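PDB 4DNH: uncharacterized protein from Sinorhizobium meliloti, which is of unknown function but has a TIM-barrel fold and may be an aldolase- or lyase-like enzyme related to dihydrodipicolinate synthase. Local coordinates for residues 61-65 with 98-103; 87-93 with 118-123; 188-193 with 202-208. The contacts are given in a common frame with arbitrary orientation. Residues are numbered along the deposited sequence.

Contact 1: residues 61-65 with 98-103; sequences WERTL and ELIRRS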
loop_
_atom_site.group_PDB
_atom_site.type_symbol
_atom_site.label_atom_id
_atom_site.label_comp_id
_atom_site.label_asym_id
_atom_site.label_seq_id
_atom_site.Cartn_x
_atom_site.Cartn_y
_atom_site.Cartn_z
ATOM N N TRP A 61 -3.012 14.506 -12.050
ATOM C CA TRP A 61 -3.611 14.863 -10.746
ATOM C C TRP A 61 -5.082 14.562 -10.605
ATOM O O TRP A 61 -5.515 14.025 -9.589
ATOM C CB TRP A 61 -3.325 16.312 -10.430
ATOM C CG TRP A 61 -1.841 16.550 -10.408
ATOM C CD1 TRP A 61 -1.075 17.232 -11.345
ATOM C CD2 TRP A 61 -0.883 16.058 -9.412
ATOM N NE1 TRP A 61 0.250 17.235 -10.982
ATOM C CE2 TRP A 61 0.432 16.534 -9.838
ATOM C CE3 TRP A 61 -0.987 15.318 -8.237
ATOM C CZ2 TRP A 61 1.578 16.261 -9.119
ATOM C CZ3 TRP A 61 0.176 15.050 -7.516
ATOM C CH2 TRP A 61 1.434 15.504 -7.953
ATOM N N GLU A 62 -5.861 14.901 -11.625
ATOM C CA GLU A 62 -7.297 14.700 -11.607
ATOM C C GLU A 62 -7.605 13.219 -11.414
ATOM O O GLU A 62 -8.353 12.844 -10.508
ATOM C CB GLU A 62 -7.922 15.251 -12.896
ATOM C CG GLU A 62 -9.442 15.337 -12.880
ATOM C CD GLU A 62 -10.145 14.180 -13.595
ATOM O OE1 GLU A 62 -9.526 13.120 -13.841
ATOM O OE2 GLU A 62 -11.351 14.335 -13.917
ATOM N N ARG A 63 -7.001 12.373 -12.240
ATOM C CA ARG A 63 -7.236 10.956 -12.129
ATOM C C ARG A 63 -6.694 10.365 -10.810
ATOM O O ARG A 63 -7.335 9.498 -10.210
ATOM C CB ARG A 63 -6.660 10.246 -13.341
ATOM C CG ARG A 63 -7.466 9.044 -13.791
ATOM C CD ARG A 63 -8.544 9.411 -14.800
ATOM N NE ARG A 63 -9.608 10.231 -14.225
ATOM C CZ ARG A 63 -10.629 9.786 -13.492
ATOM N NH1 ARG A 63 -10.759 8.497 -13.212
ATOM N NH2 ARG A 63 -11.529 10.648 -13.032
ATOM N N THR A 64 -5.537 10.836 -10.351
ATOM C CA THR A 64 -4.955 10.378 -9.083
ATOM C C THR A 64 -5.834 10.750 -7.896
ATOM O O THR A 64 -6.124 9.903 -7.051
ATOM C CB THR A 64 -3.534 10.942 -8.884
ATOM O OG1 THR A 64 -2.681 10.434 -9.916
ATOM C CG2 THR A 64 -2.957 10.564 -7.542
ATOM N N LEU A 65 -6.283 12.007 -7.842
ATOM C CA LEU A 65 -7.154 12.443 -6.747
ATOM C C LEU A 65 -8.548 11.829 -6.811
ATOM O O LEU A 65 -9.126 11.519 -5.776
ATOM C CB LEU A 65 -7.227 13.960 -6.642
ATOM C CG LEU A 65 -5.905 14.721 -6.574
ATOM C CD1 LEU A 65 -6.133 16.217 -6.821
ATOM C CD2 LEU A 65 -5.201 14.468 -5.246
ATOM N N GLU A 98 4.117 17.066 -3.311
ATOM C CA GLU A 98 3.006 17.679 -4.028
ATOM C C GLU A 98 1.746 16.826 -3.911
ATOM O O GLU A 98 0.658 17.351 -3.721
ATOM C CB GLU A 98 3.392 17.962 -5.478
ATOM C CG GLU A 98 2.319 18.602 -6.344
ATOM C CD GLU A 98 1.977 20.041 -5.972
ATOM O OE1 GLU A 98 2.345 20.514 -4.864
ATOM O OE2 GLU A 98 1.314 20.704 -6.807
ATOM N N LEU A 99 1.900 15.508 -3.964
ATOM C CA LEU A 99 0.745 14.612 -3.874
ATOM C C LEU A 99 0.129 14.704 -2.483
ATOM O O LEU A 99 -1.091 14.787 -2.326
ATOM C CB LEU A 99 1.161 13.191 -4.202
ATOM C CG LEU A 99 0.143 12.061 -4.117
ATOM C CD1 LEU A 99 -1.152 12.391 -4.849
ATOM C CD2 LEU A 99 0.787 10.803 -4.686
ATOM N N ILE A 100 0.992 14.735 -1.481
ATOM C CA ILE A 100 0.573 14.941 -0.112
ATOM C C ILE A 100 -0.198 16.261 0.041
ATOM O O ILE A 100 -1.286 16.275 0.588
ATOM C CB ILE A 100 1.770 14.827 0.858
ATOM C CG1 ILE A 100 2.242 13.361 0.910
ATOM C CG2 ILE A 100 1.393 15.354 2.239
ATOM C CD1 ILE A 100 3.490 13.105 1.733
ATOM N N ARG A 101 0.355 17.346 -0.484
ATOM C CA ARG A 101 -0.291 18.665 -0.459
ATOM C C ARG A 101 -1.689 18.677 -1.114
ATOM O O ARG A 101 -2.653 19.126 -0.496
ATOM C CB ARG A 101 0.630 19.704 -1.101
ATOM C CG ARG A 101 0.116 21.130 -1.060
ATOM C CD ARG A 101 0.799 21.970 -2.126
ATOM N NE ARG A 101 -0.143 22.952 -2.654
ATOM C CZ ARG A 101 -0.648 22.962 -3.887
ATOM N NH1 ARG A 101 -0.287 22.056 -4.786
ATOM N NH2 ARG A 101 -1.508 23.909 -4.227
ATOM N N ARG A 102 -1.798 18.182 -2.346
ATOM C CA ARG A 102 -3.106 18.084 -3.024
ATOM C C ARG A 102 -4.105 17.206 -2.263
ATOM O O ARG A 102 -5.247 17.615 -2.052
ATOM C CB ARG A 102 -2.968 17.530 -4.434
ATOM C CG ARG A 102 -1.814 18.096 -5.215
ATOM C CD ARG A 102 -2.256 19.227 -6.085
ATOM N NE ARG A 102 -1.284 19.474 -7.143
ATOM C CZ ARG A 102 -1.612 19.776 -8.395
ATOM N NH1 ARG A 102 -2.895 19.836 -8.756
ATOM N NH2 ARG A 102 -0.652 20.000 -9.283
ATOM N N SER A 103 -3.682 16.005 -1.856
ATOM C CA SER A 103 -4.566 15.080 -1.131
ATOM C C SER A 103 -5.102 15.625 0.202
ATOM O O SER A 103 -6.294 15.486 0.490
ATOM C CB SER A 103 -3.895 13.731 -0.919
ATOM O OG SER A 103 -3.963 12.974 -2.106
#
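Helices 61-73 and 93-108 cover neighbouring strands of a TIM barrel; the axes of segments 61-65 and 98-103 approach to 11.1 Å and cross at -65°, so side chains must bridge the gap. Glu-98 starts the contact by laying its CG 3.6 Å from CH2 of Trp-61, while its carboxylate turns to its own helix and pairs with Arg-101 and Arg-102. Leu-99 supplies apolar surface to two partners: its CB lies 3.9 Å from CZ3 of Trp-61 and its CD1 3.7 Å from CG2 of Thr-64, whose hydroxyl is bonded to Asp-60 and Val-44. Arg-102 lays its flat guanidinium on the broad indole face, with CZ 3.8 Å from the centroid of the Trp-61 five-membered ring. CB of Arg-102 also meets CD2 of Leu-65 at 3.9 Å. Small Ser-103 brings OG within 3.7 Å of Leu-65 CD2 and hydrogen-bonds Glu-80. No hydrogen bond joins the segments: cation-pi stacking and apolar packing hold them, while Glu-98, shared with Arg-101, partly offsets the charge of Arg-102 and steadies its guanidinium.

Contact 2: residues 87-93 with 118-123; sequences RGMGLGW and GAGTDH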
loop_
_atom_site.group_PDB
_atom_site.type_symbol
_atom_site.label_atom_id
_atom_site.label_comp_id
_atom_site.label_asym_id
_atom_site.label_seq_id
_atom_site.Cartn_x
_atom_site.Cartn_y
_atom_site.Cartn_z
ATOM N N ARG A 87 6.729 5.379 -4.185
ATOM C CA ARG A 87 7.683 6.133 -3.374
ATOM C C ARG A 87 9.052 5.442 -3.367
ATOM O O ARG A 87 9.140 4.218 -3.183
ATOM C CB ARG A 87 7.149 6.242 -1.941
ATOM C CG ARG A 87 7.902 7.223 -1.046
ATOM C CD ARG A 87 7.490 8.660 -1.342
ATOM N NE ARG A 87 8.047 9.584 -0.371
ATOM C CZ ARG A 87 7.403 10.054 0.694
ATOM N NH1 ARG A 87 8.036 10.882 1.515
ATOM N NH2 ARG A 87 6.134 9.708 0.951
ATOM N N GLY A 88 10.115 6.215 -3.574
ATOM C CA GLY A 88 11.485 5.655 -3.601
ATOM C C GLY A 88 11.850 4.821 -4.832
ATOM O O GLY A 88 13.013 4.469 -5.012
HETATM N N MSE A 89 10.860 4.519 -5.679
HETATM C CA MSE A 89 11.020 3.636 -6.836
HETATM C C MSE A 89 10.237 4.212 -8.011
HETATM O O MSE A 89 9.407 3.530 -8.643
HETATM C CB MSE A 89 10.572 2.225 -6.425
HETATM C CG MSE A 89 11.306 1.133 -7.221
HETATM SE SE MSE A 89 10.476 -0.653 -6.962
HETATM C CE MSE A 89 9.850 -1.092 -8.781
ATOM N N GLY A 90 10.498 5.483 -8.310
ATOM C CA GLY A 90 9.776 6.205 -9.355
ATOM C C GLY A 90 9.172 7.540 -8.927
ATOM O O GLY A 90 9.104 8.485 -9.723
ATOM N N LEU A 91 8.711 7.625 -7.683
ATOM C CA LEU A 91 8.095 8.847 -7.190
ATOM C C LEU A 91 9.060 9.579 -6.273
ATOM O O LEU A 91 9.234 9.195 -5.134
ATOM C CB LEU A 91 6.783 8.530 -6.468
ATOM C CG LEU A 91 5.939 9.762 -6.106
ATOM C CD1 LEU A 91 5.190 10.245 -7.325
ATOM C CD2 LEU A 91 4.960 9.494 -4.978
ATOM N N GLY A 92 9.711 10.621 -6.774
ATOM C CA GLY A 92 10.646 11.375 -5.944
ATOM C C GLY A 92 9.935 12.127 -4.823
ATOM O O GLY A 92 8.690 12.200 -4.776
ATOM N N TRP A 93 10.725 12.688 -3.916
ATOM C CA TRP A 93 10.194 13.507 -2.842
ATOM C C TRP A 93 9.406 14.703 -3.343
ATOM O O TRP A 93 8.309 14.938 -2.867
ATOM C CB TRP A 93 11.307 13.900 -1.877
ATOM C CG TRP A 93 10.929 14.971 -0.878
ATOM C CD1 TRP A 93 11.614 16.145 -0.608
ATOM C CD2 TRP A 93 9.765 14.995 0.033
ATOM N NE1 TRP A 93 10.980 16.874 0.360
ATOM C CE2 TRP A 93 9.868 16.249 0.786
ATOM C CE3 TRP A 93 8.687 14.145 0.277
ATOM C CZ2 TRP A 93 8.927 16.615 1.743
ATOM C CZ3 TRP A 93 7.741 14.528 1.236
ATOM C CH2 TRP A 93 7.863 15.735 1.953
ATOM N N GLY A 118 3.069 9.571 4.167
ATOM C CA GLY A 118 4.398 9.021 4.316
ATOM C C GLY A 118 5.496 10.067 4.381
ATOM O O GLY A 118 5.682 10.853 3.437
ATOM N N ALA A 119 6.231 10.052 5.493
ATOM C CA ALA A 119 7.367 10.948 5.724
ATOM C C ALA A 119 8.643 10.134 5.891
ATOM O O ALA A 119 8.697 9.179 6.690
ATOM C CB ALA A 119 7.132 11.809 6.954
ATOM N N GLY A 120 9.676 10.503 5.145
ATOM C CA GLY A 120 10.888 9.716 5.165
ATOM C C GLY A 120 12.142 10.506 4.897
ATOM O O GLY A 120 12.274 11.669 5.288
ATOM N N THR A 121 13.047 9.853 4.187
ATOM C CA THR A 121 14.400 10.315 3.973
ATOM C C THR A 121 14.735 10.292 2.467
ATOM O O THR A 121 15.811 10.723 2.049
ATOM C CB THR A 121 15.343 9.425 4.806
ATOM O OG1 THR A 121 15.770 10.148 5.972
ATOM C CG2 THR A 121 16.544 8.946 4.001
ATOM N N ASP A 122 13.782 9.819 1.664
ATOM C CA ASP A 122 13.992 9.543 0.232
ATOM C C ASP A 122 14.641 10.640 -0.640
ATOM O O ASP A 122 15.027 10.368 -1.774
ATOM C CB ASP A 122 12.716 8.990 -0.431
ATOM C CG ASP A 122 11.460 9.778 -0.066
ATOM O OD1 ASP A 122 11.269 10.140 1.116
ATOM O OD2 ASP A 122 10.637 10.013 -0.970
ATOM N N HIS A 123 14.786 11.863 -0.125
ATOM C CA HIS A 123 15.521 12.892 -0.871
ATOM C C HIS A 123 17.012 12.855 -0.609
ATOM O O HIS A 123 17.761 13.689 -1.117
ATOM C CB HIS A 123 14.951 14.281 -0.600
ATOM C CG HIS A 123 15.133 14.741 0.816
ATOM N ND1 HIS A 123 14.337 14.331 1.813
ATOM C CD2 HIS A 123 16.068 15.596 1.384
ATOM C CE1 HIS A 123 14.736 14.893 2.962
ATOM N NE2 HIS A 123 15.798 15.667 2.698
#
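Asp-122, Arg-87 and Trp-93 bury the most surface where the loop leading into helix 93-108 meets the end of strand 115-119 and the turn beyond it. The guanidinium of Arg-87 has donors enough for two partners at once. Its NE binds OD2 of Asp-122 at 2.7 Å in a salt bridge, reinforced by a weak bond from NH1 to OD1 at 3.3 Å, while NH1 and NH2 share the carbonyl O of Gly-118 at 3.0 and 2.8 Å. Glycine suits position 118, since a CB there would press against Arg-87 NH2. Trp-93, the first residue of its helix after the N-cap Gly-92, meets the next turn residue through CD1, 3.8 Å from CB of His-123; the two rings lie obliquely, 36° between planes. Gln-142 of helix 132-148 bonds both Asp-122 and His-123, and the carbonyl O of Ser-81 also accepts from Arg-87 NH2. The contact thus joins the loop following strand 77-80 to the C-terminal end of adjacent parallel strand 115-119 and its turn, with helices 93-108 and 132-148 packed alongside.

Contact 3: residues 188-193 with 202-208; sequences IHWLGE and YWGNADH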
loop_
_atom_site.group_PDB
_atom_site.type_symbol
_atom_site.label_atom_id
_atom_site.label_comp_id
_atom_site.label_asym_id
_atom_site.label_seq_id
_atom_site.Cartn_x
_atom_site.Cartn_y
_atom_site.Cartn_z
ATOM N N ILE A 188 4.421 3.932 12.458
ATOM C CA ILE A 188 5.761 3.530 12.069
ATOM C C ILE A 188 5.683 2.433 11.026
ATOM O O ILE A 188 4.917 1.474 11.145
ATOM C CB ILE A 188 6.588 3.053 13.279
ATOM C CG1 ILE A 188 6.925 4.243 14.181
ATOM C CG2 ILE A 188 7.856 2.338 12.822
ATOM C CD1 ILE A 188 7.776 3.897 15.384
ATOM N N HIS A 189 6.494 2.572 9.994
ATOM C CA HIS A 189 6.486 1.605 8.929
ATOM C C HIS A 189 7.765 0.804 8.863
ATOM O O HIS A 189 8.857 1.342 8.659
ATOM C CB HIS A 189 6.175 2.300 7.627
ATOM C CG HIS A 189 5.980 1.364 6.473
ATOM N ND1 HIS A 189 6.086 1.766 5.199
ATOM C CD2 HIS A 189 5.689 0.000 6.438
ATOM C CE1 HIS A 189 5.872 0.720 4.385
ATOM N NE2 HIS A 189 5.625 -0.359 5.147
ATOM N N TRP A 190 7.618 -0.502 9.079
ATOM C CA TRP A 190 8.674 -1.475 8.861
ATOM C C TRP A 190 8.453 -2.147 7.527
ATOM O O TRP A 190 7.647 -3.068 7.402
ATOM C CB TRP A 190 8.676 -2.489 9.988
ATOM C CG TRP A 190 9.862 -3.409 9.955
ATOM C CD1 TRP A 190 10.867 -3.469 8.991
ATOM C CD2 TRP A 190 10.183 -4.477 10.906
ATOM N NE1 TRP A 190 11.763 -4.456 9.284
ATOM C CE2 TRP A 190 11.412 -5.100 10.422
ATOM C CE3 TRP A 190 9.601 -4.951 12.072
ATOM C CZ2 TRP A 190 12.018 -6.157 11.097
ATOM C CZ3 TRP A 190 10.217 -6.013 12.747
ATOM C CH2 TRP A 190 11.395 -6.601 12.267
ATOM N N LEU A 191 9.164 -1.656 6.512
ATOM C CA LEU A 191 9.073 -2.130 5.136
ATOM C C LEU A 191 10.156 -3.185 4.880
ATOM O O LEU A 191 11.340 -2.888 5.023
ATOM C CB LEU A 191 9.275 -0.932 4.198
ATOM C CG LEU A 191 9.091 -0.979 2.670
ATOM C CD1 LEU A 191 7.703 -1.465 2.277
ATOM C CD2 LEU A 191 9.347 0.401 2.081
ATOM N N GLY A 192 9.760 -4.401 4.506
ATOM C CA GLY A 192 10.722 -5.494 4.250
ATOM C C GLY A 192 11.536 -5.376 2.960
ATOM O O GLY A 192 11.186 -4.607 2.060
ATOM N N GLU A 193 12.625 -6.144 2.880
ATOM C CA GLU A 193 13.575 -6.075 1.756
ATOM C C GLU A 193 13.044 -6.555 0.402
ATOM O O GLU A 193 13.632 -6.256 -0.646
ATOM C CB GLU A 193 14.926 -6.758 2.071
ATOM C CG GLU A 193 14.867 -8.065 2.846
ATOM C CD GLU A 193 14.936 -7.848 4.352
ATOM O OE1 GLU A 193 13.901 -8.044 5.026
ATOM O OE2 GLU A 193 16.017 -7.463 4.860
ATOM N N TYR A 202 17.065 -3.685 8.564
ATOM C CA TYR A 202 16.558 -2.511 9.274
ATOM C C TYR A 202 16.342 -2.800 10.775
ATOM O O TYR A 202 15.971 -3.922 11.150
ATOM C CB TYR A 202 15.280 -1.982 8.609
ATOM C CG TYR A 202 15.062 -0.500 8.816
ATOM C CD1 TYR A 202 15.751 0.436 8.054
ATOM C CD2 TYR A 202 14.169 -0.034 9.784
ATOM C CE1 TYR A 202 15.558 1.798 8.242
ATOM C CE2 TYR A 202 13.965 1.325 9.979
ATOM C CZ TYR A 202 14.659 2.238 9.205
ATOM O OH TYR A 202 14.467 3.586 9.399
ATOM N N TRP A 203 16.587 -1.778 11.606
ATOM C CA TRP A 203 16.642 -1.847 13.084
ATOM C C TRP A 203 17.974 -2.291 13.641
ATOM O O TRP A 203 18.190 -2.250 14.854
ATOM C CB TRP A 203 15.484 -2.639 13.697
ATOM C CG TRP A 203 14.129 -2.124 13.272
ATOM C CD1 TRP A 203 13.179 -2.782 12.500
ATOM C CD2 TRP A 203 13.540 -0.805 13.557
ATOM N NE1 TRP A 203 12.072 -1.991 12.307
ATOM C CE2 TRP A 203 12.220 -0.797 12.914
ATOM C CE3 TRP A 203 13.948 0.318 14.263
ATOM C CZ2 TRP A 203 11.377 0.300 12.973
ATOM C CZ3 TRP A 203 13.084 1.419 14.321
ATOM C CH2 TRP A 203 11.829 1.407 13.688
ATOM N N GLY A 204 18.879 -2.712 12.761
ATOM C CA GLY A 204 20.244 -3.046 13.145
ATOM C C GLY A 204 20.614 -4.518 13.168
ATOM O O GLY A 204 21.729 -4.866 13.550
ATOM N N ASN A 205 19.687 -5.387 12.772
ATOM C CA ASN A 205 19.966 -6.821 12.694
ATOM C C ASN A 205 19.437 -7.465 11.416
ATOM O O ASN A 205 18.330 -7.159 10.961
ATOM C CB ASN A 205 19.403 -7.551 13.910
ATOM C CG ASN A 205 20.110 -8.867 14.175
ATOM O OD1 ASN A 205 20.248 -9.713 13.288
ATOM N ND2 ASN A 205 20.572 -9.044 15.405
ATOM N N ALA A 206 20.230 -8.374 10.851
ATOM C CA ALA A 206 19.843 -9.103 9.636
ATOM C C ALA A 206 18.705 -10.112 9.902
ATOM O O ALA A 206 17.980 -10.508 8.982
ATOM C CB ALA A 206 21.060 -9.782 9.020
ATOM N N ASP A 207 18.568 -10.500 11.172
ATOM C CA ASP A 207 17.547 -11.432 11.644
ATOM C C ASP A 207 16.310 -10.664 12.086
ATOM O O ASP A 207 16.381 -9.835 12.999
ATOM C CB ASP A 207 18.100 -12.261 12.812
ATOM C CG ASP A 207 17.102 -13.274 13.351
ATOM O OD1 ASP A 207 15.896 -13.184 13.043
ATOM O OD2 ASP A 207 17.529 -14.180 14.095
ATOM N N HIS A 208 15.177 -10.967 11.461
ATOM C CA HIS A 208 13.920 -10.270 11.741
ATOM C C HIS A 208 13.412 -10.404 13.159
ATOM O O HIS A 208 12.715 -9.522 13.654
ATOM C CB HIS A 208 12.843 -10.674 10.734
ATOM C CG HIS A 208 13.118 -10.196 9.328
ATOM N ND1 HIS A 208 12.869 -10.953 8.242
ATOM C CD2 HIS A 208 13.645 -8.991 8.852
ATOM C CE1 HIS A 208 13.206 -10.269 7.126
ATOM N NE2 HIS A 208 13.683 -9.069 7.503
#
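Aromatic packing dominates where strand 186-191 meets the loop that leads from it into helix 208-221, a beta-to-alpha loop at the C-terminal end of a TIM-barrel strand, folded back on the strand it leaves. Trp-203 drives the edge of its indole into the face of Trp-190, a T-shaped pair with five-membered ring centroids 4.5 Å apart and planes at 89°. Trp-190 offers a broad face to this buried site, and Trp-203 meets it with its NE1-bearing edge, NE1 of Trp-203 lying 3.4 Å from CD2 of Trp-190. Apolar contact comes from Ile-188, whose CG2 lies 4.1 Å from CZ2 of Trp-203. Tyr-202 lies alongside, its CB a loose 4.4 Å from NE1 of Trp-190, while its hydroxyl is hydrogen-bonded to Tyr-175 and Ser-158.

The polar link is NE2 of His-208 donating to OE1 of Glu-193 at 2.7 Å. Within the loop, OD1 of Asn-205 accepts from N of Asp-207 at 2.8 Å, forming an Asx turn, and the N-cap Asp-207 bonds the backbone N of Met-209. His-208 also packs its CD2 4.0 Å from CZ2 of Trp-190, so indoles packed edge to face adjoin a His-carboxylate bond that ties the loop just after the strand to the first residue of helix 208-221, where both partners are partly exposed.

In the fold
All three contacts belong to one eight-stranded parallel barrel. Contacts 1 and 2 are linked by the chain, since helix 93-108 of contact 1 leads into strand 115-119 of contact 2; their centres are 15 Å apart and they touch where CD1 of Ile-100 packs 3.6 Å from the carbonyl O of Gly-118. Contact 3 lies further round the barrel on strand 186-191, separated from strand 115-119 by strand 153-155; its centre is 18 Å from that of contact 2, with nearest atoms about 7 Å apart, and 30 Å from that of contact 1. Contacts 2 and 3 both reach the C-terminal ends of barrel strands, where TIM-barrel enzymes usually place their active sites, whereas contact 1 joins two outer helices.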